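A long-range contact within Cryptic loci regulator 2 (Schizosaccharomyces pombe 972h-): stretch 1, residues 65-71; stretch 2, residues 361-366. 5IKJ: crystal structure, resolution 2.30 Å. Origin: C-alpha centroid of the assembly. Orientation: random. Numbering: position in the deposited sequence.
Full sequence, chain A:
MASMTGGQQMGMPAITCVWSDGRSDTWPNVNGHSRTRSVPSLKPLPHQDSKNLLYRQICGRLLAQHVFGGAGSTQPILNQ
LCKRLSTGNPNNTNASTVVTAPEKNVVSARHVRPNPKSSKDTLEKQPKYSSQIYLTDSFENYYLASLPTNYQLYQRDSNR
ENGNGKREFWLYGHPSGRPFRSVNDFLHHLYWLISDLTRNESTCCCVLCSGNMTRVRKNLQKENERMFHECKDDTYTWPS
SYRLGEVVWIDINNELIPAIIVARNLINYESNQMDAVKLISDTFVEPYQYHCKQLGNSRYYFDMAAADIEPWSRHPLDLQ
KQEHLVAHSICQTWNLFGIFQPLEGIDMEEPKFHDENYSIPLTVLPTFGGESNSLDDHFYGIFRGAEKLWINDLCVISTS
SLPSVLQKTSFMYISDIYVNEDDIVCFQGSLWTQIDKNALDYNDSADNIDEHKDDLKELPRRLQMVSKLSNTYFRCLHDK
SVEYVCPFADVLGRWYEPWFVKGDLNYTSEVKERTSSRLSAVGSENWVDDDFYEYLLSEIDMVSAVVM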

# COMPACT_ATOMS: atom_id res chain seq x y z
N GLN A 65 5.42 -15.96 -0.90
CA GLN A 65 5.72 -14.61 -1.36
C GLN A 65 4.46 -13.78 -1.57
O GLN A 65 4.54 -12.55 -1.62
CB GLN A 65 6.53 -14.67 -2.66
CG GLN A 65 7.91 -15.29 -2.49
CD GLN A 65 8.59 -15.59 -3.81
OE1 GLN A 65 8.03 -15.33 -4.88
NE2 GLN A 65 9.79 -16.13 -3.75
N HIS A 66 3.30 -14.43 -1.68
CA HIS A 66 2.05 -13.69 -1.82
C HIS A 66 1.48 -13.32 -0.45
O HIS A 66 1.18 -12.15 -0.19
CB HIS A 66 1.04 -14.53 -2.60
CG HIS A 66 -0.05 -13.72 -3.24
ND1 HIS A 66 -0.94 -14.27 -4.14
CD2 HIS A 66 -0.40 -12.42 -3.11
CE1 HIS A 66 -1.79 -13.34 -4.54
NE2 HIS A 66 -1.48 -12.21 -3.93
N VAL A 67 1.36 -14.31 0.44
CA VAL A 67 0.74 -14.05 1.74
C VAL A 67 1.63 -13.15 2.59
O VAL A 67 1.14 -12.24 3.27
CB VAL A 67 0.45 -15.38 2.47
CG1 VAL A 67 -0.41 -15.12 3.71
CG2 VAL A 67 -0.26 -16.35 1.55
N PHE A 68 2.94 -13.38 2.56
CA PHE A 68 3.89 -12.60 3.33
C PHE A 68 4.60 -11.55 2.49
O PHE A 68 5.68 -11.09 2.86
CB PHE A 68 4.91 -13.52 4.00
CG PHE A 68 4.28 -14.57 4.87
CD1 PHE A 68 3.54 -14.21 5.99
CD2 PHE A 68 4.44 -15.92 4.58
CE1 PHE A 68 2.96 -15.18 6.79
CE2 PHE A 68 3.86 -16.89 5.38
CZ PHE A 68 3.12 -16.51 6.49
N GLY A 69 4.01 -11.17 1.35
CA GLY A 69 4.60 -10.15 0.50
C GLY A 69 3.56 -9.43 -0.32
O GLY A 69 2.96 -8.45 0.14
N GLY A 70 3.33 -9.90 -1.55
CA GLY A 70 2.38 -9.27 -2.44
C GLY A 70 3.01 -8.17 -3.27
O GLY A 70 4.04 -7.59 -2.93
N ALA A 71 2.36 -7.88 -4.40
CA ALA A 71 2.87 -6.88 -5.34
C ALA A 71 3.20 -5.58 -4.63
O ALA A 71 2.37 -5.02 -3.89
CB ALA A 71 1.84 -6.63 -6.44
N PRO A 361 8.86 -9.07 12.74
CA PRO A 361 7.52 -9.62 12.50
C PRO A 361 7.21 -9.63 11.01
O PRO A 361 7.41 -8.63 10.31
CB PRO A 361 6.60 -8.66 13.26
CG PRO A 361 7.31 -7.35 13.17
CD PRO A 361 8.80 -7.65 13.14
N LEU A 362 6.73 -10.77 10.52
CA LEU A 362 6.40 -10.88 9.10
C LEU A 362 5.21 -9.98 8.76
O LEU A 362 4.29 -9.79 9.56
CB LEU A 362 6.08 -12.33 8.73
CG LEU A 362 7.23 -13.33 8.71
CD1 LEU A 362 6.74 -14.66 8.16
CD2 LEU A 362 8.41 -12.82 7.88
N THR A 363 5.26 -9.42 7.56
CA THR A 363 4.17 -8.59 7.04
C THR A 363 3.15 -9.50 6.37
O THR A 363 3.46 -10.18 5.39
CB THR A 363 4.71 -7.56 6.05
OG1 THR A 363 5.66 -6.70 6.70
CG2 THR A 363 3.57 -6.71 5.48
N VAL A 364 1.93 -9.50 6.90
CA VAL A 364 0.86 -10.35 6.39
C VAL A 364 -0.04 -9.52 5.49
O VAL A 364 -0.55 -8.46 5.90
CB VAL A 364 0.05 -10.99 7.53
CG1 VAL A 364 -0.99 -11.95 6.97
CG2 VAL A 364 0.99 -11.73 8.48
N LEU A 365 -0.24 -9.99 4.27
CA LEU A 365 -0.99 -9.24 3.27
C LEU A 365 -2.48 -9.33 3.57
O LEU A 365 -3.04 -10.44 3.53
CB LEU A 365 -0.70 -9.80 1.88
CG LEU A 365 -1.30 -9.09 0.68
CD1 LEU A 365 -0.71 -7.69 0.52
CD2 LEU A 365 -1.05 -9.93 -0.56
N PRO A 366 -3.16 -8.23 3.87
CA PRO A 366 -4.60 -8.30 4.11
C PRO A 366 -5.39 -8.37 2.81
O PRO A 366 -5.01 -7.80 1.79
CB PRO A 366 -4.89 -7.00 4.86
CG PRO A 366 -3.91 -6.04 4.30
CD PRO A 366 -2.66 -6.85 3.99

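Contact between the end of a helix and the turn after it (residues 65-71) and an extended, irregular segment (residues 361-366) of Cryptic loci regulator 2, almost 300 residues apart in sequence. The helix enters stretch 1 from earlier in the chain and runs through V67; F68 is the first residue to leave helical backbone angles. Stretch 2 passes beside this point without forming a regular strand, and the backbones come close, with CA atoms 4.9 Å apart for F68 and V364 and 5.3 Å apart for V67 and L365. Together the two stretches bury 367 Å².

P361 is exposed and makes no contact with stretch 1. L362 makes the first one. Its CA-to-CB bond points toward stretch 1, and its CD1 methyl sits over one face of the F68 ring, 4.0 Å from L362 CD1 to the ring centroid and 15° off the ring normal. This is a CH-pi contact, in which weakly polarized C-H bonds meet the pi electrons of the ring; the closest atoms, L362 CD1 and F68 CD1, are 3.9 Å apart.

T363 contributes mainly through its backbone. T363 O lies 3.2 Å from F68 CA, with an angle of 140° at the hydrogen, a CA-H...O contact that gives this oxygen a mildly polarized C-H as neighbour. T363 O also stands 3.5 Å from F68 O, but both are acceptors and no hydrogen bond joins them. The CA-to-CB bond of T363 runs sideways, and the nearest side-chain approach is T363 CB to F68 O, 4.9 Å.

The CA-to-CB bond of V364 also runs sideways, yet its CG2 methyl reaches the edge of the F68 ring, near the ring plane, with V364 CG2 4.3 Å from F68 CE1. The ring thus meets L362 over a face and V364 at its edge.

L365 supplies the polar link. L365 N donates a hydrogen bond to V67 O, 2.8 Å long and nearly straight at 163°. At the end of a helix, carbonyls lack the amide partners that a further turn would supply, and here an amide from the distant segment serves V67 O. The CA-to-CB bond of L365 points toward stretch 1, and the side chain, with chi1 t and chi2 p, packs against the turn. L365 CD2 lies 3.2 Å from H66 O, 3.6 Å from H66 CD2, obliquely to the imidazole, and 4.0 Å from G70 CA; L365 CD1 lies 3.8 Å from G69 O. The methyls fill space here and cannot hydrogen-bond to either carbonyl. H66 NE2 is hydrogen-bonded elsewhere in the structure.

The turn is held by a hydrogen bond from G70 N to Q65 O (2.9 Å) and a weak one from G69 N to H66 O (3.4 Å). Both glycines suit the crowding: a CB on G69 would strike Q65 O at 2.4 Å, and one on G70 would fall 2.8 Å from L365 CD2. The backbone angles of G70 by themselves also call for glycine. The CA-to-CB bond of P366 points away, and P366 makes no contact.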